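Muramidase (Sodiomyces alcalophilus, PDB 6ZM8) probably cleaves the glycan strands of bacterial peptidoglycan as a fungal lysozyme of glycoside hydrolase family 25. Local coordinates at residues S67-A73 with W116-F120; T136-W141 with T168-W173. All coordinates share one frame. Residue numbers count along the deposited sequence, not the author numbering.

Contact 1: S67-A73 with W116-F120; sequences SSGAAQA and WIEDF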
ATOM      1  N   SER A  67      -5.158  18.143   2.298  0.50  8.68           N
ATOM      2  CA  SER A  67      -4.343  18.444   3.477  0.50  8.16           C
ATOM      3  C   SER A  67      -2.937  18.018   3.140  0.50  8.36           C
ATOM      4  O   SER A  67      -2.742  17.369   2.087  0.50  8.65           O
ATOM      5  CB  SER A  67      -4.885  17.725   4.719  0.50  8.79           C
ATOM      6  OG  SER A  67      -5.160  16.349   4.439  0.50  8.24           O
ATOM      7  N   SER A  68      -1.990  18.365   4.004  1.00  9.23           N
ATOM      8  CA  SER A  68      -0.596  18.050   3.749  1.00  8.87           C
ATOM      9  C   SER A  68      -0.342  16.531   3.799  1.00  7.76           C
ATOM     10  O   SER A  68      -1.062  15.761   4.439  1.00  8.05           O
ATOM     11  CB  SER A  68       0.291  18.746   4.758  1.00  9.16           C
ATOM     12  OG  SER A  68       0.138  18.166   6.030  1.00  9.16           O
ATOM     13  N   GLY A  69       0.798  16.172   3.188  1.00  7.34           N
ATOM     14  CA  GLY A  69       1.240  14.793   3.293  1.00  6.92           C
ATOM     15  C   GLY A  69       1.547  14.417   4.749  1.00  6.69           C
ATOM     16  O   GLY A  69       1.269  13.296   5.177  1.00  6.99           O
ATOM     17  N   ALA A  70       2.132  15.349   5.498  1.00  6.74           N
ATOM     18  CA  ALA A  70       2.453  15.081   6.910  1.00  6.73           C
ATOM     19  C   ALA A  70       1.181  14.810   7.698  1.00  6.49           C
ATOM     20  O   ALA A  70       1.140  13.908   8.533  1.00  6.96           O
ATOM     21  CB  ALA A  70       3.224  16.244   7.513  1.00  7.27           C
ATOM     22  N   ALA A  71       0.128  15.622   7.475  1.00  6.88           N
ATOM     23  CA  ALA A  71      -1.107  15.431   8.236  1.00  6.99           C
ATOM     24  C   ALA A  71      -1.691  14.059   7.947  1.00  6.46           C
ATOM     25  O   ALA A  71      -2.221  13.378   8.842  1.00  7.00           O
ATOM     26  CB  ALA A  71      -2.118  16.521   7.908  1.00  8.25           C
ATOM     27  N   GLN A  72      -1.633  13.632   6.684  1.00  6.21           N
ATOM     28  CA  GLN A  72      -2.191  12.321   6.334  1.00  5.97           C
ATOM     29  C   GLN A  72      -1.310  11.179   6.862  1.00  5.92           C
ATOM     30  O   GLN A  72      -1.859  10.147   7.265  1.00  6.07           O
ATOM     31  CB  GLN A  72      -2.436  12.240   4.827  1.00  5.81           C
ATOM     32  CG  GLN A  72      -3.712  13.022   4.509  1.00  6.33           C
ATOM     33  CD  GLN A  72      -4.124  13.059   3.056  1.00  6.09           C
ATOM     34  OE1 GLN A  72      -4.128  12.028   2.362  1.00  6.07           O
ATOM     35  NE2 GLN A  72      -4.515  14.231   2.615  1.00  7.04           N
ATOM     36  N   ALA A  73       0.018  11.359   6.878  1.00  5.82           N
ATOM     37  CA  ALA A  73       0.857  10.328   7.472  1.00  5.92           C
ATOM     38  C   ALA A  73       0.574  10.179   8.964  1.00  6.01           C
ATOM     39  O   ALA A  73       0.537   9.053   9.477  1.00  6.35           O
ATOM     40  CB  ALA A  73       2.328  10.665   7.248  1.00  6.44           C
ATOM     41  N   TRP A 116       4.472  16.639  -1.923  1.00  5.58           N
ATOM     42  CA  TRP A 116       3.437  16.101  -1.052  1.00  5.54           C
ATOM     43  C   TRP A 116       3.793  14.673  -0.630  1.00  5.55           C
ATOM     44  O   TRP A 116       3.719  14.303   0.537  1.00  5.76           O
ATOM     45  CB  TRP A 116       2.079  16.155  -1.788  1.00  5.84           C
ATOM     46  CG  TRP A 116       0.918  15.813  -0.929  1.00  5.77           C
ATOM     47  CD1 TRP A 116       0.102  16.725  -0.324  1.00  6.71           C
ATOM     48  CD2 TRP A 116       0.464  14.512  -0.522  1.00  5.91           C
ATOM     49  NE1 TRP A 116      -0.844  16.065   0.443  1.00  7.33           N
ATOM     50  CE2 TRP A 116      -0.639  14.727   0.346  1.00  6.60           C
ATOM     51  CE3 TRP A 116       0.839  13.196  -0.800  1.00  6.29           C
ATOM     52  CZ2 TRP A 116      -1.329  13.674   0.944  1.00  7.50           C
ATOM     53  CZ3 TRP A 116       0.162  12.142  -0.201  1.00  7.04           C
ATOM     54  CH2 TRP A 116      -0.902  12.396   0.674  1.00  7.38           C
ATOM     55  N   ILE A 117       4.164  13.867  -1.626  1.00  5.49           N
ATOM     56  CA  ILE A 117       4.560  12.470  -1.356  1.00  5.56           C
ATOM     57  C   ILE A 117       5.778  12.455  -0.426  1.00  5.63           C
ATOM     58  O   ILE A 117       5.823  11.663   0.512  1.00  5.91           O
ATOM     59  CB  ILE A 117       4.799  11.722  -2.672  1.00  5.51           C
ATOM     60  CG1 ILE A 117       3.502  11.655  -3.497  1.00  5.83           C
ATOM     61  CG2 ILE A 117       5.349  10.321  -2.393  1.00  6.14           C
ATOM     62  CD1 ILE A 117       3.732  11.276  -4.954  1.00  6.42           C
ATOM     63  N   GLU A 118       6.775  13.318  -0.698  1.00  5.77           N
ATOM     64  CA  GLU A 118       7.945  13.393   0.176  1.00  6.23           C
ATOM     65  C   GLU A 118       7.533  13.694   1.610  1.00  6.12           C
ATOM     66  O   GLU A 118       8.065  13.120   2.569  1.00  6.63           O
ATOM     67  CB  GLU A 118       8.902  14.449  -0.368  1.00  6.74           C
ATOM     68  CG  GLU A 118      10.181  14.589   0.469  1.00  7.33           C
ATOM     69  CD  GLU A 118      11.049  13.355   0.428  1.00  8.82           C
ATOM     70  OE1 GLU A 118      11.523  12.990  -0.658  1.00  9.38           O
ATOM     71  OE2 GLU A 118      11.164  12.685   1.458  1.00 16.64           O
ATOM     72  N   ASP A 119       6.600  14.637   1.784  1.00  6.14           N
ATOM     73  CA  ASP A 119       6.152  14.988   3.124  1.00  6.35           C
ATOM     74  C   ASP A 119       5.485  13.775   3.801  1.00  5.95           C
ATOM     75  O   ASP A 119       5.728  13.492   4.982  1.00  6.56           O
ATOM     76  CB  ASP A 119       5.211  16.192   3.036  1.00  6.80           C
ATOM     77  CG  ASP A 119       4.952  16.898   4.342  1.00  7.62           C
ATOM     78  OD1 ASP A 119       5.781  16.844   5.242  1.00  9.79           O
ATOM     79  OD2 ASP A 119       3.876  17.571   4.401  1.00  7.84           O
ATOM     80  N   PHE A 120       4.652  13.055   3.063  1.00  5.59           N
ATOM     81  CA  PHE A 120       4.034  11.848   3.629  1.00  5.44           C
ATOM     82  C   PHE A 120       5.102  10.822   4.027  1.00  5.33           C
ATOM     83  O   PHE A 120       5.079  10.281   5.142  1.00  5.72           O
ATOM     84  CB  PHE A 120       3.038  11.246   2.621  1.00  5.36           C
ATOM     85  CG  PHE A 120       2.291  10.066   3.195  1.00  5.56           C
ATOM     86  CD1 PHE A 120       2.870   8.800   3.267  1.00  5.82           C
ATOM     87  CD2 PHE A 120       0.994  10.228   3.674  1.00  6.16           C
ATOM     88  CE1 PHE A 120       2.184   7.732   3.843  1.00  6.53           C
ATOM     89  CE2 PHE A 120       0.297   9.150   4.225  1.00  7.04           C
ATOM     90  CZ  PHE A 120       0.898   7.910   4.314  1.00  7.06           C
TER
HETATM   91  O   HOH W   1       2.542  18.115   2.040  1.00  9.92           O
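Trp116 and Phe120, one turn apart and both with chi1 in t, lean out of helix 110-128 so that their ring ends reach the first turn of helix 69-78. The indole NE1 donates to Ser67 O at 2.8 Å in a nearly linear hydrogen bond, with Gly69 CA over the face of the five-membered ring, 3.8 Å from its centroid. A CB on Gly69 would come to 2.3 Å from Trp116 O, so its absence lets the axes of 69-73 and 116-120 approach to 7.7 Å, crossing at -36°. Both belong to outer helices of the TIM-barrel-like GH25 fold, with Phe120 reaching inward to Leu94 of the barrel strand 93-95. Ala73 CB covers the Phe120 face, 4.0 Å from the ring centroid. Asp119, also t, turns OD2 to the start of helix 69-78, accepting a weak bond from Ala70 N (3.0 Å) and joined to Gly69 N through a water. Ser68, in p, serves as N-cap, its OG accepting from Ala71 N at 2.9 Å. Gln72, chi1 m and chi2 extended, runs back along the start of the helix, NE2 donating to Ser67 OG at 2.9 Å, while its OE1 bonds to His60.

Contact 2: T136-W141 with T168-W173; sequences TTTDWW and TLPNGW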
ATOM      1  N   THR A 136       0.923   2.496  -6.726  1.00  4.31           N
ATOM      2  CA  THR A 136       0.539   3.401  -7.803  1.00  4.46           C
ATOM      3  C   THR A 136       0.461   2.598  -9.108  1.00  4.44           C
ATOM      4  O   THR A 136       0.604   1.376  -9.127  1.00  4.87           O
ATOM      5  CB  THR A 136       1.538   4.589  -7.880  1.00  4.61           C
ATOM      6  OG1 THR A 136       0.957   5.645  -8.654  1.00  5.03           O
ATOM      7  CG2 THR A 136       2.888   4.208  -8.440  1.00  4.99           C
ATOM      8  N   THR A 137       0.231   3.338 -10.204  1.00  4.67           N
ATOM      9  CA  THR A 137       0.336   2.800 -11.542  1.00  4.72           C
ATOM     10  C   THR A 137       1.375   3.604 -12.301  1.00  4.76           C
ATOM     11  O   THR A 137       1.607   4.783 -12.029  1.00  5.06           O
ATOM     12  CB  THR A 137      -0.999   2.828 -12.295  1.00  4.99           C
ATOM     13  OG1 THR A 137      -1.309   4.197 -12.560  1.00  5.46           O
ATOM     14  CG2 THR A 137      -2.103   2.142 -11.513  1.00  5.69           C
ATOM     15  N   THR A 138       1.999   2.973 -13.313  1.00  5.00           N
ATOM     16  CA  THR A 138       3.023   3.689 -14.048  1.00  5.22           C
ATOM     17  C   THR A 138       2.439   4.903 -14.786  1.00  5.36           C
ATOM     18  O   THR A 138       3.075   5.963 -14.835  1.00  5.83           O
ATOM     19  CB  THR A 138       3.773   2.743 -14.986  1.00  6.00           C
ATOM     20  OG1 THR A 138       4.345   1.769 -14.135  1.00  6.78           O
ATOM     21  CG2 THR A 138       4.822   3.454 -15.805  1.00  7.12           C
ATOM     22  N   ASP A 139       1.259   4.739 -15.349  1.00  5.42           N
ATOM     23  CA  ASP A 139       0.648   5.844 -16.090  1.00  5.84           C
ATOM     24  C   ASP A 139       0.265   6.997 -15.154  1.00  5.55           C
ATOM     25  O   ASP A 139       0.500   8.168 -15.506  1.00  6.58           O
ATOM     26  CB  ASP A 139      -0.536   5.344 -16.939  1.00  6.65           C
ATOM     27  CG  ASP A 139      -1.565   4.529 -16.162  1.00  6.96           C
ATOM     28  OD1 ASP A 139      -1.188   3.464 -15.643  1.00  7.78           O
ATOM     29  OD2 ASP A 139      -2.734   4.972 -16.088  1.00  8.21           O
ATOM     30  N   TRP A 140      -0.310   6.712 -13.991  1.00  5.24           N
ATOM     31  CA  TRP A 140      -0.638   7.822 -13.072  1.00  5.26           C
ATOM     32  C   TRP A 140       0.645   8.515 -12.628  1.00  5.18           C
ATOM     33  O   TRP A 140       0.754   9.737 -12.599  1.00  5.56           O
ATOM     34  CB  TRP A 140      -1.435   7.328 -11.857  1.00  5.36           C
ATOM     35  CG  TRP A 140      -1.871   8.472 -10.971  1.00  5.42           C
ATOM     36  CD1 TRP A 140      -3.048   9.137 -11.063  1.00  6.06           C
ATOM     37  CD2 TRP A 140      -1.125   9.116  -9.925  1.00  5.13           C
ATOM     38  NE1 TRP A 140      -3.114  10.158 -10.147  1.00  6.21           N
ATOM     39  CE2 TRP A 140      -1.933  10.183  -9.449  1.00  5.58           C
ATOM     40  CE3 TRP A 140       0.148   8.935  -9.367  1.00  5.25           C
ATOM     41  CZ2 TRP A 140      -1.500  11.053  -8.462  1.00  5.57           C
ATOM     42  CZ3 TRP A 140       0.594   9.831  -8.400  1.00  5.37           C
ATOM     43  CH2 TRP A 140      -0.223  10.882  -7.959  1.00  5.56           C
ATOM     44  N   TRP A 141       1.636   7.699 -12.256  1.00  4.91           N
ATOM     45  CA  TRP A 141       2.891   8.244 -11.739  1.00  5.01           C
ATOM     46  C   TRP A 141       3.560   9.124 -12.784  1.00  5.19           C
ATOM     47  O   TRP A 141       4.141  10.182 -12.469  1.00  5.49           O
ATOM     48  CB  TRP A 141       3.807   7.067 -11.334  1.00  5.18           C
ATOM     49  CG  TRP A 141       4.996   7.495 -10.537  1.00  5.19           C
ATOM     50  CD1 TRP A 141       6.287   7.651 -10.983  1.00  5.34           C
ATOM     51  CD2 TRP A 141       5.000   7.780  -9.140  1.00  4.94           C
ATOM     52  NE1 TRP A 141       7.092   8.008  -9.935  1.00  5.44           N
ATOM     53  CE2 TRP A 141       6.339   8.097  -8.795  1.00  5.31           C
ATOM     54  CE3 TRP A 141       4.023   7.760  -8.130  1.00  5.07           C
ATOM     55  CZ2 TRP A 141       6.720   8.420  -7.499  1.00  5.83           C
ATOM     56  CZ3 TRP A 141       4.397   8.074  -6.842  1.00  5.56           C
ATOM     57  CH2 TRP A 141       5.742   8.394  -6.528  1.00  5.99           C
ATOM     58  N   THR A 168       5.897  -2.047 -17.683  1.00  8.50           N
ATOM     59  CA  THR A 168       6.962  -1.079 -17.395  1.00  8.33           C
ATOM     60  C   THR A 168       6.736  -0.497 -16.001  1.00  7.07           C
ATOM     61  O   THR A 168       5.600  -0.154 -15.641  1.00  7.77           O
ATOM     62  CB  THR A 168       7.008  -0.004 -18.463  1.00 11.30           C
ATOM     63  OG1 THR A 168       7.330  -0.692 -19.675  1.00 15.17           O
ATOM     64  CG2 THR A 168       8.040   1.062 -18.167  1.00 13.06           C
ATOM     65  N   LEU A 169       7.814  -0.352 -15.224  1.00  7.16           N
ATOM     66  CA  LEU A 169       7.736   0.210 -13.882  1.00  7.10           C
ATOM     67  C   LEU A 169       7.975   1.709 -13.943  1.00  7.00           C
ATOM     68  O   LEU A 169       8.584   2.219 -14.893  1.00  8.04           O
ATOM     69  CB  LEU A 169       8.777  -0.448 -12.976  1.00  7.60           C
ATOM     70  CG  LEU A 169       8.698  -1.981 -12.909  1.00  8.33           C
ATOM     71  CD1 LEU A 169       9.725  -2.492 -11.924  1.00 10.22           C
ATOM     72  CD2 LEU A 169       7.309  -2.467 -12.505  1.00  8.61           C
ATOM     73  N   PRO A 170       7.543   2.449 -12.912  1.00  6.78           N
ATOM     74  CA  PRO A 170       7.883   3.860 -12.841  1.00  6.98           C
ATOM     75  C   PRO A 170       9.390   4.043 -12.709  1.00  7.12           C
ATOM     76  O   PRO A 170      10.124   3.193 -12.216  1.00  7.78           O
ATOM     77  CB  PRO A 170       7.148   4.335 -11.571  1.00  7.54           C
ATOM     78  CG  PRO A 170       6.115   3.267 -11.268  1.00  7.52           C
ATOM     79  CD  PRO A 170       6.765   1.994 -11.770  1.00  7.50           C
ATOM     80  N   ASN A 171       9.824   5.214 -13.154  1.00  7.70           N
ATOM     81  CA  ASN A 171      11.243   5.578 -13.130  1.00  8.19           C
ATOM     82  C   ASN A 171      11.851   5.426 -11.740  1.00  8.06           C
ATOM     83  O   ASN A 171      11.279   5.865 -10.738  1.00  9.83           O
ATOM     84  CB  ASN A 171      11.337   7.031 -13.591  1.00  9.23           C
ATOM     85  CG  ASN A 171      12.732   7.580 -13.750  1.00  9.43           C
ATOM     86  OD1 ASN A 171      13.632   6.846 -14.108  1.00 11.82           O
ATOM     87  ND2 ASN A 171      12.870   8.854 -13.513  1.00 10.22           N
ATOM     88  N   GLY A 172      13.029   4.805 -11.719  1.00  8.45           N
ATOM     89  CA  GLY A 172      13.801   4.663 -10.487  1.00  9.67           C
ATOM     90  C   GLY A 172      13.768   3.270  -9.909  1.00  8.28           C
ATOM     91  O   GLY A 172      14.727   2.843  -9.265  1.00 10.04           O
ATOM     92  N   TRP A 173      12.657   2.554 -10.074  1.00  7.36           N
ATOM     93  CA  TRP A 173      12.545   1.224  -9.495  1.00  7.46           C
ATOM     94  C   TRP A 173      13.055   0.165 -10.471  1.00  7.70           C
ATOM     95  O   TRP A 173      12.549   0.046 -11.593  1.00  9.11           O
ATOM     96  CB  TRP A 173      11.095   0.897  -9.117  1.00  7.04           C
ATOM     97  CG  TRP A 173      10.624   1.523  -7.848  1.00  6.56           C
ATOM     98  CD1 TRP A 173      10.876   1.040  -6.593  1.00  6.93           C
ATOM     99  CD2 TRP A 173       9.799   2.690  -7.659  1.00  6.34           C
ATOM    100  NE1 TRP A 173      10.251   1.807  -5.647  1.00  6.61           N
ATOM    101  CE2 TRP A 173       9.566   2.814  -6.267  1.00  6.48           C
ATOM    102  CE3 TRP A 173       9.207   3.623  -8.529  1.00  6.76           C
ATOM    103  CZ2 TRP A 173       8.753   3.815  -5.736  1.00  6.71           C
ATOM    104  CZ3 TRP A 173       8.405   4.621  -7.993  1.00  6.97           C
ATOM    105  CH2 TRP A 173       8.175   4.704  -6.611  1.00  6.96           C
TER
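Pro170 packs its CB against the indole of Trp141, 3.5 Å from CD1, and its CG just reaches the methyl CG2 of Thr136 at 4.4 Å. The CA-to-CB bond of the proline points toward the first turn of helix 138-145, where its CA lies 5.0 Å from that of Thr138. The Thr138 side chain meets the loop with its hydroxyl: in the m rotamer, OG1 donates to Thr168 O at 2.7 Å and also touches Pro170 CD at 3.4 Å. This hydrogen bond ties an otherwise irregular segment to the start of the helix, whose N-cap is Thr137, its OG1 accepting from Trp140 N at 3.1 Å.

Beyond Pro170 the chain makes a type II turn through Asn171 and Gly172 to Trp173. Gly172, at phi 105°, adopts a conformation in which a CB would be jammed against the preceding carbonyl. The turn brings the Trp173 indole round to present its edge to the face of Trp141 in a T-shaped stack, with the six-membered rings 5.7 Å apart between centroids and their planes at 66°. Both indole nitrogens bond to backbone carbonyls, Trp141 NE1 to Ser148 O and Trp173 NE1 to Cys155 O. Pro170 also packs on Leu157 and Ile159 of strand 157-160, so a beta-alpha connection leaving strand 133-136 and the loop that follows the next parallel strand are packed together on the outside of a TIM-barrel-like GH25 domain.

Overall arrangement
From the N terminus, the chain passes through strand 55-61 before reaching contact 1, where the start of helix 69-78 meets the middle of helix 110-128, closing an excursion of 42 residues that includes strand 93-95. Only then, after strand 133-136, does contact 2 open; it closes a shorter excursion of 26 residues through strand 157-160. The two therefore follow in series, neither nested nor crossed. Their centres are 20 Å apart, yet they touch: Ile117 CD1 of helix 110-128 packs on Trp141 CZ3 of helix 138-145 at 3.8 Å. Packing thus runs from helix 69-78 across both later helices to the loop 168-173, outside consecutive parallel strands of the barrel.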